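Local coordinates for protein alpha-1,3-glucanase (Paenibacillus glycanilyticus, PDB 6K0P) that probably hydrolyses alpha-1,3-glucan as a family GH87 glycoside hydrolase, its catalytic domain binding nigerose, a disaccharide of alpha-1,3-linked glucose, at residues 140-145 / 238-243; 300-305 / 324-329; 76-81 / 166-171. The protein carries 1 engineered substitution. All coordinates share one frame; numbering follows the deposited sequence.

Interaction 1 (140-145 / 238-243); sequences QLMLDQ and GPWYTK. With GLC (alpha-D-glucopyranose), chain D.
A glycan-binding pocket lies where strand 137-143, in the N-terminal beta-sandwich region, meets a tight turn of the beta-helix, and Trp240 of that turn packs against Gln140, Leu141 and Met142. The indole presents its six-membered ring to the strand: CZ3 of Trp240 lies 4.0 Å from CB of Gln140, while the backbone N of Leu141 comes to the ring edge, near its plane, 3.9 Å from CZ3 of Trp240. Met142 is deposited in two conformers; in the one given here it sends CG anti to its backbone N (chi1 179°) and bends at its last torsion, which brings CE to 3.8 Å from CE3 of Trp240. In this conformer the same methyl reaches CE1 of Tyr241, and SD of Met142 makes an oblique Met-aromatic contact, 5.2 Å from the centroid of the Tyr241 ring. Tyr241 and Trp240 are held at their polar ends, the phenol OH by the carbonyl of Ala176 and the indole NE1 by Glu173. The turn itself is closed by Gly238 O, which accepts from the backbone N atoms of both Tyr241 and Thr242. An alanine in place of Trp240 would probably open a gap beside Gln140 and Leu141 and leave Glu173 without its indole donor. Glucose spans the two segments: its O6 donates to the main-chain O of Gln140 at 2.8 Å, and the extended Lys243 reaches the ring oxygen O5 from NZ in a weak bond of 3.4 Å. No hydrogen bond joins the protein segments directly, so their contact rests on apolar and aromatic packing, whereas the sugar is held mainly by the Gln140 carbonyl and by Glu218, with Lys243 adding its weak bond.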
# COMPACT_ATOMS: atom_id res chain seq x y z
N GLN A 140 17.95 -0.56 -4.23
CA GLN A 140 17.74 -1.23 -5.51
C GLN A 140 19.09 -1.48 -6.18
O GLN A 140 19.95 -0.60 -6.21
CB GLN A 140 16.87 -0.37 -6.44
CG GLN A 140 15.49 -0.01 -5.89
CD GLN A 140 15.52 1.11 -4.86
OE1 GLN A 140 16.39 1.98 -4.89
NE2 GLN A 140 14.58 1.08 -3.92
N LEU A 141 19.26 -2.67 -6.76
CA LEU A 141 20.54 -3.03 -7.36
C LEU A 141 20.34 -4.02 -8.50
O LEU A 141 19.62 -5.02 -8.34
CB LEU A 141 21.45 -3.67 -6.31
CG LEU A 141 22.89 -3.96 -6.73
CD1 LEU A 141 23.63 -2.67 -6.94
CD2 LEU A 141 23.59 -4.81 -5.66
N MET A 142 20.98 -3.77 -9.63
CA MET A 142 20.99 -4.72 -10.74
C MET A 142 22.40 -5.25 -10.91
O MET A 142 23.38 -4.50 -10.81
CB MET A 142 20.50 -4.07 -12.04
CG MET A 142 20.51 -5.00 -13.26
SD MET A 142 19.45 -4.41 -14.60
CE MET A 142 18.87 -2.91 -13.84
N LEU A 143 22.51 -6.56 -11.15
CA LEU A 143 23.77 -7.24 -11.38
C LEU A 143 23.90 -7.57 -12.86
O LEU A 143 22.90 -7.67 -13.58
CB LEU A 143 23.86 -8.53 -10.55
CG LEU A 143 23.83 -8.35 -9.02
CD1 LEU A 143 24.05 -9.69 -8.33
CD2 LEU A 143 24.88 -7.34 -8.59
N ASP A 144 25.14 -7.76 -13.31
CA ASP A 144 25.41 -7.95 -14.74
C ASP A 144 25.29 -9.40 -15.18
O ASP A 144 25.88 -9.78 -16.19
CB ASP A 144 26.75 -7.34 -15.15
CG ASP A 144 27.96 -8.12 -14.64
OD1 ASP A 144 27.79 -9.11 -13.89
OD2 ASP A 144 29.09 -7.74 -15.02
N GLN A 145 24.54 -10.22 -14.44
CA GLN A 145 24.30 -11.60 -14.83
C GLN A 145 22.94 -12.03 -14.29
O GLN A 145 22.52 -11.58 -13.22
CB GLN A 145 25.39 -12.53 -14.27
CG GLN A 145 25.26 -13.98 -14.70
CD GLN A 145 26.25 -14.90 -14.01
OE1 GLN A 145 27.38 -14.51 -13.72
NE2 GLN A 145 25.82 -16.13 -13.74
N GLY A 238 11.18 0.62 -19.59
CA GLY A 238 10.98 -0.31 -18.51
C GLY A 238 11.31 0.38 -17.19
O GLY A 238 12.19 1.24 -17.14
N PRO A 239 10.60 0.02 -16.12
CA PRO A 239 10.77 0.77 -14.86
C PRO A 239 12.15 0.64 -14.22
O PRO A 239 12.55 1.54 -13.48
CB PRO A 239 9.65 0.22 -13.95
CG PRO A 239 9.29 -1.11 -14.54
CD PRO A 239 9.51 -0.97 -16.04
N TRP A 240 12.87 -0.46 -14.46
CA TRP A 240 14.25 -0.55 -13.96
C TRP A 240 15.21 0.32 -14.76
O TRP A 240 16.36 0.51 -14.32
CB TRP A 240 14.73 -2.00 -14.00
CG TRP A 240 14.37 -2.80 -12.77
CD1 TRP A 240 13.26 -3.59 -12.60
CD2 TRP A 240 15.11 -2.88 -11.55
NE1 TRP A 240 13.28 -4.17 -11.34
CE2 TRP A 240 14.40 -3.74 -10.68
CE3 TRP A 240 16.31 -2.30 -11.10
CZ2 TRP A 240 14.86 -4.04 -9.39
CZ3 TRP A 240 16.76 -2.61 -9.81
CH2 TRP A 240 16.03 -3.47 -8.98
N TYR A 241 14.80 0.84 -15.91
CA TYR A 241 15.72 1.55 -16.80
C TYR A 241 15.41 3.03 -16.94
O TYR A 241 16.32 3.85 -16.81
CB TYR A 241 15.71 0.89 -18.19
CG TYR A 241 16.13 -0.55 -18.16
CD1 TYR A 241 17.44 -0.90 -17.86
CD2 TYR A 241 15.21 -1.57 -18.39
CE1 TYR A 241 17.83 -2.24 -17.82
CE2 TYR A 241 15.58 -2.89 -18.35
CZ TYR A 241 16.89 -3.22 -18.07
OH TYR A 241 17.26 -4.55 -18.03
N THR A 242 14.17 3.40 -17.24
CA THR A 242 13.80 4.81 -17.39
C THR A 242 13.40 5.31 -16.01
O THR A 242 12.39 4.87 -15.46
CB THR A 242 12.63 4.96 -18.35
OG1 THR A 242 13.04 4.52 -19.66
CG2 THR A 242 12.18 6.43 -18.43
N LYS A 243 14.18 6.24 -15.46
CA LYS A 243 13.95 6.78 -14.12
C LYS A 243 13.72 8.28 -14.23
O LYS A 243 14.63 9.02 -14.61
CB LYS A 243 15.17 6.52 -13.23
CG LYS A 243 15.50 5.04 -13.08
CD LYS A 243 16.83 4.84 -12.36
CE LYS A 243 17.21 3.37 -12.27
NZ LYS A 243 18.43 3.20 -11.42
C1 GLC D . 19.75 5.82 -8.60
C2 GLC D . 19.69 6.43 -7.22
C3 GLC D . 20.53 5.74 -6.14
C4 GLC D . 20.36 4.26 -6.29
C5 GLC D . 20.80 3.89 -7.67
C6 GLC D . 20.82 2.38 -7.90
O1 GLC D . 20.87 6.23 -9.23
O2 GLC D . 20.00 7.80 -7.33
O3 GLC D . 19.95 5.99 -4.89
O4 GLC D . 21.18 3.62 -5.35
O5 GLC D . 19.83 4.41 -8.52
O6 GLC D . 19.58 1.75 -7.69

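Interaction 2 (300-305 / 324-329); sequences NIWVEH and RIKNTF
Trp302 and Val303 pair in parallel with Arg324 and Ile325 through three backbone bonds: Arg324 N to Ile301 O, Val303 N to Arg324 O, and Lys326 N to Val303 O, the last nearly straight at 175°. Beyond the strands, His305 N reaches Asn327 O from above its carbonyl plane. Among the polar side chains, Glu304 is gripped at both oxygens. Its OE2 takes the in-plane N-H of Trp302 NE1 at 2.7 Å on the anti lone pair, and OE1 receives Asn327 ND2 at 2.8 Å from above the carboxylate plane. Lys326 NZ is a long 4.0 Å from Glu304 OE2, but water 3 bridges them, and the closer salt bridge of Lys326 NZ is to Glu171. Water 2 likewise links Asn300 OD1 to Arg324 NE. Packing centres on the Trp302 ring: Arg324 CD lies 3.8 Å above the plane on one face, offset toward the rim, with the guanidinium turned only 15° from the indole and NH1 held by Glu173. Lys326 CE approaches Trp302 NE1 obliquely at 3.5 Å. Parallel pairing of strands from successive coils, with side chains at matching positions in register, is characteristic of the right-handed parallel beta-helix of the pectate-lyase-like clan.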
# COMPACT_ATOMS: atom_id res chain seq x y z
N ASN A 300 2.49 -0.42 -15.74
CA ASN A 300 3.89 -0.84 -15.55
C ASN A 300 4.79 0.33 -15.18
O ASN A 300 5.89 0.50 -15.72
CB ASN A 300 4.41 -1.59 -16.78
CG ASN A 300 5.78 -2.24 -16.55
OD1 ASN A 300 6.08 -2.73 -15.44
ND2 ASN A 300 6.60 -2.26 -17.59
N ILE A 301 4.32 1.18 -14.27
CA ILE A 301 5.18 2.20 -13.69
C ILE A 301 5.45 1.88 -12.23
O ILE A 301 4.66 1.20 -11.55
CB ILE A 301 4.71 3.66 -13.90
CG1 ILE A 301 3.54 4.01 -13.01
CG2 ILE A 301 4.38 3.92 -15.39
CD1 ILE A 301 3.30 5.52 -12.95
N TRP A 302 6.60 2.34 -11.75
CA TRP A 302 7.09 2.11 -10.40
C TRP A 302 7.36 3.48 -9.80
O TRP A 302 8.17 4.24 -10.34
CB TRP A 302 8.36 1.25 -10.50
CG TRP A 302 9.21 1.04 -9.27
CD1 TRP A 302 9.02 1.53 -8.00
CD2 TRP A 302 10.41 0.27 -9.22
NE1 TRP A 302 10.04 1.10 -7.17
CE2 TRP A 302 10.91 0.33 -7.91
CE3 TRP A 302 11.12 -0.47 -10.18
CZ2 TRP A 302 12.09 -0.31 -7.52
CZ3 TRP A 302 12.29 -1.11 -9.80
CH2 TRP A 302 12.76 -1.03 -8.48
N VAL A 303 6.63 3.84 -8.75
CA VAL A 303 6.67 5.19 -8.18
C VAL A 303 6.98 5.09 -6.69
O VAL A 303 6.41 4.25 -5.99
CB VAL A 303 5.31 5.90 -8.41
CG1 VAL A 303 5.30 7.28 -7.82
CG2 VAL A 303 5.00 5.96 -9.90
N GLU A 304 7.88 5.95 -6.22
CA GLU A 304 8.27 6.03 -4.82
C GLU A 304 8.45 7.47 -4.38
O GLU A 304 8.80 8.34 -5.19
CB GLU A 304 9.59 5.30 -4.52
CG GLU A 304 9.57 3.85 -4.96
CD GLU A 304 10.49 2.94 -4.15
OE1 GLU A 304 10.99 3.34 -3.07
OE2 GLU A 304 10.69 1.78 -4.59
N HIS A 305 8.24 7.71 -3.09
CA HIS A 305 8.63 8.98 -2.46
C HIS A 305 7.86 10.16 -3.02
O HIS A 305 8.40 11.27 -3.14
CB HIS A 305 10.15 9.18 -2.49
CG HIS A 305 10.90 8.02 -1.94
ND1 HIS A 305 12.08 7.56 -2.49
CD2 HIS A 305 10.63 7.20 -0.90
CE1 HIS A 305 12.50 6.50 -1.81
NE2 HIS A 305 11.64 6.27 -0.84
N ARG A 324 3.75 -0.53 -9.50
CA ARG A 324 4.36 -0.72 -8.19
C ARG A 324 4.36 0.63 -7.49
O ARG A 324 4.91 1.60 -8.03
CB ARG A 324 5.81 -1.20 -8.32
CG ARG A 324 6.01 -2.24 -9.37
CD ARG A 324 7.48 -2.58 -9.56
NE ARG A 324 7.61 -3.40 -10.75
CZ ARG A 324 8.63 -4.20 -11.00
NH1 ARG A 324 9.64 -4.28 -10.15
NH2 ARG A 324 8.62 -4.92 -12.12
N ILE A 325 3.75 0.69 -6.32
CA ILE A 325 3.64 1.92 -5.54
C ILE A 325 4.33 1.63 -4.22
O ILE A 325 3.81 0.86 -3.41
CB ILE A 325 2.18 2.29 -5.30
CG1 ILE A 325 1.41 2.33 -6.62
CG2 ILE A 325 2.08 3.61 -4.55
CD1 ILE A 325 -0.09 2.26 -6.43
N LYS A 326 5.49 2.23 -3.99
CA LYS A 326 6.25 1.89 -2.79
C LYS A 326 6.71 3.14 -2.05
O LYS A 326 7.13 4.12 -2.67
CB LYS A 326 7.45 0.99 -3.11
CG LYS A 326 7.06 -0.44 -3.51
CD LYS A 326 8.29 -1.35 -3.62
CE LYS A 326 8.84 -1.38 -5.03
NZ LYS A 326 10.12 -2.14 -5.07
N ASN A 327 6.63 3.08 -0.72
CA ASN A 327 7.25 4.08 0.14
C ASN A 327 6.73 5.49 -0.19
O ASN A 327 7.49 6.41 -0.49
CB ASN A 327 8.77 3.96 0.08
CG ASN A 327 9.23 2.52 0.22
OD1 ASN A 327 8.81 1.82 1.15
ND2 ASN A 327 10.04 2.05 -0.73
N THR A 328 5.41 5.62 -0.13
CA THR A 328 4.76 6.92 -0.30
C THR A 328 4.37 7.48 1.06
O THR A 328 4.34 6.78 2.08
CB THR A 328 3.51 6.83 -1.20
OG1 THR A 328 2.54 5.96 -0.59
CG2 THR A 328 3.86 6.27 -2.58
N PHE A 329 4.05 8.77 1.07
CA PHE A 329 3.79 9.44 2.33
C PHE A 329 2.31 9.56 2.67
O PHE A 329 1.98 9.92 3.81
CB PHE A 329 4.55 10.76 2.41
CG PHE A 329 6.03 10.54 2.52
CD1 PHE A 329 6.62 10.35 3.76
CD2 PHE A 329 6.80 10.39 1.38
CE1 PHE A 329 7.98 10.08 3.86
CE2 PHE A 329 8.16 10.11 1.47
CZ PHE A 329 8.74 9.96 2.71
O HOH W 1 7.87 -4.77 -14.98
O HOH W 2 5.70 -2.80 -12.77
O HOH W 3 11.88 -0.33 -3.79

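Interaction 3 (76-81 / 166-171). With CA (calcium ion), chain J.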
# COMPACT_ATOMS: atom_id res chain seq x y z
N VAL A 76 15.83 -5.90 -4.73
CA VAL A 76 15.45 -4.80 -3.84
C VAL A 76 15.58 -5.30 -2.41
O VAL A 76 14.96 -6.31 -2.03
CB VAL A 76 14.05 -4.25 -4.13
CG1 VAL A 76 13.74 -3.10 -3.16
CG2 VAL A 76 13.94 -3.77 -5.58
N LEU A 77 16.38 -4.61 -1.61
CA LEU A 77 16.60 -4.96 -0.21
C LEU A 77 15.84 -3.98 0.68
O LEU A 77 16.20 -2.79 0.74
CB LEU A 77 18.10 -4.90 0.11
CG LEU A 77 18.48 -5.45 1.48
CD1 LEU A 77 18.44 -6.98 1.45
CD2 LEU A 77 19.87 -4.93 1.84
N ARG A 78 14.81 -4.46 1.37
CA ARG A 78 14.14 -3.64 2.38
C ARG A 78 14.91 -3.80 3.68
O ARG A 78 15.15 -4.93 4.13
CB ARG A 78 12.68 -4.05 2.59
CG ARG A 78 11.90 -3.06 3.48
CD ARG A 78 10.42 -3.41 3.53
NE ARG A 78 9.59 -2.27 3.93
CZ ARG A 78 9.01 -2.13 5.13
NH1 ARG A 78 9.20 -3.03 6.09
NH2 ARG A 78 8.25 -1.07 5.38
N ASN A 79 15.31 -2.67 4.26
CA ASN A 79 16.28 -2.66 5.34
C ASN A 79 16.06 -1.45 6.21
O ASN A 79 15.37 -0.50 5.83
CB ASN A 79 17.71 -2.64 4.76
CG ASN A 79 18.04 -1.31 4.12
OD1 ASN A 79 18.51 -0.38 4.79
ND2 ASN A 79 17.77 -1.19 2.81
N ALA A 80 16.65 -1.48 7.40
CA ALA A 80 16.70 -0.31 8.26
C ALA A 80 18.14 -0.06 8.67
O ALA A 80 18.84 -0.99 9.09
CB ALA A 80 15.81 -0.47 9.51
N VAL A 81 18.58 1.20 8.54
CA VAL A 81 19.89 1.63 9.00
C VAL A 81 19.70 2.80 9.95
O VAL A 81 18.57 3.27 10.15
CB VAL A 81 20.83 1.99 7.83
CG1 VAL A 81 21.08 0.75 6.97
CG2 VAL A 81 20.25 3.12 6.97
N TYR A 166 19.26 -3.81 9.64
CA TYR A 166 18.21 -4.82 9.75
C TYR A 166 17.79 -5.19 8.35
O TYR A 166 17.40 -4.32 7.56
CB TYR A 166 17.00 -4.26 10.50
CG TYR A 166 17.25 -3.93 11.95
CD1 TYR A 166 17.80 -2.70 12.32
CD2 TYR A 166 16.94 -4.84 12.95
CE1 TYR A 166 18.03 -2.40 13.64
CE2 TYR A 166 17.17 -4.54 14.29
CZ TYR A 166 17.70 -3.31 14.61
OH TYR A 166 17.95 -2.98 15.93
N VAL A 167 17.88 -6.47 8.02
CA VAL A 167 17.51 -6.97 6.69
C VAL A 167 16.13 -7.59 6.81
O VAL A 167 15.95 -8.60 7.50
CB VAL A 167 18.53 -7.97 6.16
CG1 VAL A 167 18.09 -8.50 4.80
CG2 VAL A 167 19.91 -7.35 6.08
N ASP A 168 15.14 -6.99 6.14
CA ASP A 168 13.74 -7.38 6.30
C ASP A 168 13.32 -8.40 5.24
O ASP A 168 12.81 -9.48 5.57
CB ASP A 168 12.87 -6.12 6.24
CG ASP A 168 11.40 -6.41 6.41
OD1 ASP A 168 11.05 -7.56 6.75
OD2 ASP A 168 10.58 -5.49 6.23
N LEU A 169 13.49 -8.06 3.97
CA LEU A 169 13.11 -8.92 2.87
C LEU A 169 13.97 -8.57 1.67
O LEU A 169 14.61 -7.51 1.63
CB LEU A 169 11.61 -8.80 2.52
CG LEU A 169 11.07 -7.44 2.02
CD1 LEU A 169 11.42 -7.14 0.55
CD2 LEU A 169 9.56 -7.36 2.19
N LEU A 170 13.94 -9.45 0.68
CA LEU A 170 14.61 -9.25 -0.60
C LEU A 170 13.61 -9.50 -1.71
O LEU A 170 12.95 -10.55 -1.73
CB LEU A 170 15.77 -10.24 -0.72
CG LEU A 170 16.68 -10.16 -1.95
CD1 LEU A 170 17.52 -8.90 -1.86
CD2 LEU A 170 17.55 -11.42 -2.03
N GLU A 171 13.46 -8.53 -2.63
CA GLU A 171 12.80 -8.78 -3.90
C GLU A 171 13.84 -9.30 -4.86
O GLU A 171 14.97 -8.79 -4.89
CB GLU A 171 12.26 -7.49 -4.53
CG GLU A 171 11.18 -6.78 -3.78
CD GLU A 171 10.73 -5.52 -4.51
OE1 GLU A 171 10.85 -5.45 -5.75
OE2 GLU A 171 10.25 -4.59 -3.85
CA CA J . 10.85 -9.77 7.23
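Arg78 and Asp168 lie side by side and point the same way from adjacent antiparallel strands, their guanidinium and carboxylate planes turned 60° apart. Arg78 starts with CG anti to its backbone N (chi1 -171°) and stays extended as far as NE, so that NH1 meets Asp168 OD2 at 2.8 Å. The carboxylate oxygen sits in the guanidinium plane and is approached nearly along its C-O axis; NH1 also has the carbonyl of Glu48 as a partner. The other oxygen of Asp168, OD1, binds calcium at 2.3 Å, and the main-chain O of the same residue adds a second ligand at 2.6 Å. One carboxylate is thus shared between the arginine guanidinium and the calcium ion, and the arginine is likely to steady its rotation. Leu169 packs its CG against CB of Arg78 at 3.8 Å. At one end Val76 and Glu171 run alongside each other, with CG2 of Val76 3.5 Å from OE1 of Glu171, whose OE2 pairs with Lys326. On the opposite face Leu77 and Val167 cross at about a right angle, CD1 of Leu77 touching CG1 of Val167 at 3.7 Å. Ala80 O comes to the edge of the Tyr166 ring, in its plane, while it accepts the backbone N of Tyr166. Asp168 and Leu169 both face Arg78, whose O receives Asp168 N and whose N donates to Leu169 O: a classic beta bulge in an antiparallel sheet, here presenting Asp168 to the calcium site completed by Glu23, Glu25, Ser50 and Ser53.

Interactions 1, 2 and 3 lie with their centres about 15 to 17 Å apart and form a continuous patch where the N-terminal beta-sandwich region meets the beta-helix. Interaction 3 lies within the former, interaction 2 within the latter, and interaction 1 joins the two. Along the chain, the segments of interactions 1 and 3 alternate, and interaction 2 follows both. Strands 72-80 and 137-143 are neighbours in one sheet, which connects interaction 3 to interaction 1. Trp240 packs on Trp302, and Lys326 NZ makes a 2.7 Å salt bridge to Glu171 OE2, so aromatic and charged contacts together couple the calcium-bearing sheet, the glycan pocket at Gln140 and Lys243, and the coils of the beta-helix.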